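Side-chain contacts in putative glucoamylase (Bacteroides caccae ATCC 43185, PDB 4QT9), which probably hydrolyses glycosidic bonds as a glucoamylase-like enzyme with an alpha/alpha toroid fold: residues T138-L141 against M142-L145; Y266-L269 against G270-P273. All blocks are in the same frame, centred on the assembly; numbering follows the deposited sequence.

Interaction 1. Residues T138-L141 against M142-L145; sequences TAFL and MQGL
Two successive turns of helix 135-152, one of the helices of the alpha/alpha toroid, meet here through i to i+4 backbone bonds and side-chain pairs three or four residues apart. Three backbone bonds define the helical step: Met142 N to Thr138 O at 2.8 Å, Gln143 N to Ala139 O at 2.9 Å, and Leu145 N to Leu141 O at 2.9 Å, the last the straightest of the three, at 160°.

On one flank Leu141 CG meets Leu145 CD1 at 4.0 Å, the two side chains running slantwise over each other. The first torsion of Leu145 (chi1 -73°) places its CG opposite its own carbonyl carbon, which brings CG to 3.5 Å from Leu141 O. Met142, a selenomethionine, follows the same course: its CG rests 3.3 Å from Thr138 O. The chain then bends and its end leads away; the side chain touches Leu214 of helix 209-217 and Trp170 of helix 157-172.

Gln143 takes the other course, extended at chi1 (177°) and chi2, which carries its amide past the ring of Phe140. Gln143 NE2 comes to the ring edge, near its plane, 4.3 Å from Phe140 CD1. Gln143 NE2 is hydrogen-bonded to Tyr266 O, and OE1 to Gly270 N. The chemistry is therefore divided: aliphatic carbons of Met142 and Leu145 rest beside two of the bonded carbonyl oxygens, while a buried amide, secured at both its ends, is likely to be restrained from flipping.

Interaction 2. Residues Y266-L269 against G270-P273; sequences YSFL and GLDP
With chi1 at -64°, the ring of Phe268 is set opposite its own carbonyl carbon, whereas Leu271, at chi1 -179°, extends its CG opposite its own nitrogen; the two side chains consequently lie alongside each other and point the same way. They belong to a buried loop of the alpha/alpha toroid, between strands 247-251 and 276-277, in which the chain turns at Leu269 and Gly270 and returns past Phe268.

The nearest apolar approach is Phe268 CE1 to Leu271 CD2, 3.7 Å. Pro273 reaches the same ring from another direction, its CB 3.8 Å from Phe268 CD1, with the pyrrolidine slanting across the aromatic side chain. Both partners thus bear on the CD1-CE1 side of the ring. Leu271 O lies at the edge of the ring and in its plane, 3.5 Å from Phe268 CD1, so the carbonyl looks toward the ring hydrogens and not toward the pi cloud. Were Phe268 cut back to an alanine, Leu271 CD2 and Pro273 CB would probably lose their shared apolar neighbour and a gap would open between them.

Backbone oxygens add to the closeness of the turn. Ser267 O is 3.0 Å from Leu271 CB and 3.6 Å from Leu271 CD2, so the start of the leucine side chain sits tightly beyond the end of that carbonyl. Outside the loop, Met209 of helix 209-217 touches both Phe268 and Leu271, and Tyr350 touches Phe268 and Pro273. Phe268 O is hydrogen-bonded to Trp411 NE1. Leu271 O also receives a CA-H...O contact from Phe268, with Phe268 CA and Leu271 O 3.2 Å apart and an angle of 131° at the hydrogen.

Both contacts are buried, the centre of each about 9 Å from the centre of the chain, and their centres lie 11 Å apart. Interaction 1 sits on a regular helix, where backbone bonds repeat and side chains pack along them; interaction 2 sits in a loop, where an aromatic ring, a leucine and a proline do the joining without such bonds between the two segments. Gln143 ties the helix to the loop through both ends of its amide, so the polar chemistry of interaction 1 serves the backbone of interaction 2. Helix 209-217 packs against both, Ile210 touching Phe140 and Gln143 as well as Leu271, while Tyr266 meets Phe140 edge-to-face.

Interaction 1. Residues T138-L141 against M142-L145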
loop_
_atom_site.group_PDB
_atom_site.type_symbol
_atom_site.label_atom_id
_atom_site.label_comp_id
_atom_site.label_asym_id
_atom_site.label_seq_id
_atom_site.Cartn_x
_atom_site.Cartn_y
_atom_site.Cartn_z
ATOM N N THR A 138 1.916 -8.913 -5.248
ATOM C CA THR A 138 1.409 -8.927 -6.634
ATOM C C THR A 138 0.102 -8.099 -6.730
ATOM O O THR A 138 -0.074 -7.314 -7.663
ATOM C CB THR A 138 1.200 -10.368 -7.114
ATOM O OG1 THR A 138 2.455 -11.032 -7.105
ATOM C CG2 THR A 138 0.594 -10.441 -8.516
ATOM N N ALA A 139 -0.760 -8.232 -5.718
ATOM C CA ALA A 139 -2.041 -7.534 -5.662
ATOM C C ALA A 139 -1.840 -6.011 -5.571
ATOM O O ALA A 139 -2.527 -5.274 -6.281
ATOM C CB ALA A 139 -2.842 -8.039 -4.500
ATOM N N PHE A 140 -0.898 -5.547 -4.728
ATOM C CA PHE A 140 -0.546 -4.128 -4.581
ATOM C C PHE A 140 0.066 -3.587 -5.880
ATOM O O PHE A 140 -0.248 -2.479 -6.272
ATOM C CB PHE A 140 0.392 -3.891 -3.379
ATOM C CG PHE A 140 -0.265 -4.222 -2.046
ATOM C CD1 PHE A 140 -1.598 -3.909 -1.812
ATOM C CD2 PHE A 140 0.448 -4.862 -1.044
ATOM C CE1 PHE A 140 -2.212 -4.248 -0.610
ATOM C CE2 PHE A 140 -0.164 -5.181 0.176
ATOM C CZ PHE A 140 -1.494 -4.886 0.383
ATOM N N LEU A 141 0.841 -4.369 -6.582
ATOM C CA LEU A 141 1.373 -3.938 -7.889
ATOM C C LEU A 141 0.245 -3.834 -8.916
ATOM O O LEU A 141 0.191 -2.853 -9.680
ATOM C CB LEU A 141 2.464 -4.915 -8.369
ATOM C CG LEU A 141 3.132 -4.664 -9.738
ATOM C CD1 LEU A 141 3.885 -3.299 -9.808
ATOM C CD2 LEU A 141 4.142 -5.740 -10.024
HETATM N N MSE A 142 -0.652 -4.851 -8.948
HETATM C CA MSE A 142 -1.738 -4.883 -9.934
HETATM C C MSE A 142 -2.750 -3.773 -9.674
HETATM O O MSE A 142 -3.238 -3.196 -10.635
HETATM C CB MSE A 142 -2.432 -6.252 -9.970
HETATM C CG MSE A 142 -1.595 -7.328 -10.624
HETATM SE SE MSE A 142 -1.220 -6.933 -12.482
HETATM C CE MSE A 142 -2.692 -5.751 -12.996
ATOM N N GLN A 143 -3.013 -3.424 -8.403
ATOM C CA GLN A 143 -3.914 -2.311 -8.076
ATOM C C GLN A 143 -3.394 -0.997 -8.769
ATOM O O GLN A 143 -4.176 -0.252 -9.371
ATOM C CB GLN A 143 -4.029 -2.144 -6.548
ATOM C CG GLN A 143 -4.891 -0.961 -6.097
ATOM C CD GLN A 143 -5.083 -0.849 -4.601
ATOM O OE1 GLN A 143 -6.192 -0.551 -4.127
ATOM N NE2 GLN A 143 -4.017 -1.036 -3.819
ATOM N N GLY A 144 -2.081 -0.791 -8.740
ATOM C CA GLY A 144 -1.437 0.329 -9.405
ATOM C C GLY A 144 -1.482 0.232 -10.920
ATOM O O GLY A 144 -1.827 1.205 -11.595
ATOM N N LEU A 145 -1.139 -0.939 -11.462
ATOM C CA LEU A 145 -1.119 -1.138 -12.919
ATOM C C LEU A 145 -2.527 -0.990 -13.552
ATOM O O LEU A 145 -2.650 -0.376 -14.608
ATOM C CB LEU A 145 -0.506 -2.491 -13.277
ATOM C CG LEU A 145 1.010 -2.622 -13.114
ATOM C CD1 LEU A 145 1.432 -4.080 -13.292
ATOM C CD2 LEU A 145 1.782 -1.743 -14.124
#

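Interaction 2. Residues Y266-L269 against G270-P273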
loop_
_atom_site.group_PDB
_atom_site.type_symbol
_atom_site.label_atom_id
_atom_site.label_comp_id
_atom_site.label_asym_id
_atom_site.label_seq_id
_atom_site.Cartn_x
_atom_site.Cartn_y
_atom_site.Cartn_z
ATOM N N TYR A 266 -3.574 0.398 2.476
ATOM C CA TYR A 266 -3.035 -0.296 1.265
ATOM C C TYR A 266 -4.128 -0.813 0.298
ATOM O O TYR A 266 -4.025 -0.571 -0.909
ATOM C CB TYR A 266 -2.137 -1.479 1.659
ATOM C CG TYR A 266 -0.779 -1.176 2.253
ATOM C CD1 TYR A 266 -0.424 0.122 2.622
ATOM C CD2 TYR A 266 0.172 -2.188 2.419
ATOM C CE1 TYR A 266 0.829 0.401 3.166
ATOM C CE2 TYR A 266 1.442 -1.912 2.927
ATOM C CZ TYR A 266 1.743 -0.629 3.347
ATOM O OH TYR A 266 2.958 -0.380 3.924
ATOM N N SER A 267 -5.176 -1.500 0.823
ATOM C CA SER A 267 -6.244 -2.020 -0.044
ATOM C C SER A 267 -7.224 -0.923 -0.468
ATOM O O SER A 267 -8.121 -1.211 -1.242
ATOM C CB SER A 267 -7.017 -3.141 0.648
ATOM O OG SER A 267 -6.222 -4.310 0.703
ATOM N N PHE A 268 -7.052 0.321 0.014
ATOM C CA PHE A 268 -7.983 1.400 -0.314
ATOM C C PHE A 268 -7.343 2.544 -1.100
ATOM O O PHE A 268 -7.923 3.627 -1.182
ATOM C CB PHE A 268 -8.654 1.915 0.974
ATOM C CG PHE A 268 -9.483 0.821 1.600
ATOM C CD1 PHE A 268 -10.636 0.349 0.971
ATOM C CD2 PHE A 268 -9.079 0.208 2.778
ATOM C CE1 PHE A 268 -11.385 -0.687 1.540
ATOM C CE2 PHE A 268 -9.832 -0.822 3.343
ATOM C CZ PHE A 268 -10.973 -1.268 2.718
ATOM N N LEU A 269 -6.198 2.278 -1.758
ATOM C CA LEU A 269 -5.524 3.273 -2.614
ATOM C C LEU A 269 -6.263 3.401 -3.944
ATOM O O LEU A 269 -6.450 4.518 -4.440
ATOM C CB LEU A 269 -4.057 2.941 -2.836
ATOM C CG LEU A 269 -3.144 2.814 -1.610
ATOM C CD1 LEU A 269 -1.729 2.575 -2.079
ATOM C CD2 LEU A 269 -3.125 4.066 -0.795
ATOM N N GLY A 270 -6.718 2.266 -4.471
ATOM C CA GLY A 270 -7.491 2.192 -5.703
ATOM C C GLY A 270 -8.936 1.882 -5.390
ATOM O O GLY A 270 -9.859 2.504 -5.938
ATOM N N LEU A 271 -9.138 0.891 -4.508
ATOM C CA LEU A 271 -10.468 0.502 -4.043
ATOM C C LEU A 271 -11.065 1.671 -3.221
ATOM O O LEU A 271 -10.545 1.995 -2.168
ATOM C CB LEU A 271 -10.374 -0.790 -3.221
ATOM C CG LEU A 271 -11.695 -1.360 -2.675
ATOM C CD1 LEU A 271 -12.569 -1.906 -3.787
ATOM C CD2 LEU A 271 -11.430 -2.446 -1.671
ATOM N N ASP A 272 -12.097 2.341 -3.752
ATOM C CA ASP A 272 -12.717 3.494 -3.110
ATOM C C ASP A 272 -13.521 3.051 -1.848
ATOM O O ASP A 272 -14.523 2.337 -1.986
ATOM C CB ASP A 272 -13.616 4.207 -4.145
ATOM C CG ASP A 272 -14.217 5.541 -3.752
ATOM O OD1 ASP A 272 -14.092 5.935 -2.568
ATOM O OD2 ASP A 272 -14.876 6.168 -4.612
ATOM N N PRO A 273 -13.117 3.452 -0.607
ATOM C CA PRO A 273 -13.892 3.005 0.580
ATOM C C PRO A 273 -15.202 3.747 0.766
ATOM O O PRO A 273 -16.080 3.236 1.475
ATOM C CB PRO A 273 -12.958 3.274 1.765
ATOM C CG PRO A 273 -12.018 4.341 1.290
ATOM C CD PRO A 273 -11.948 4.271 -0.227
#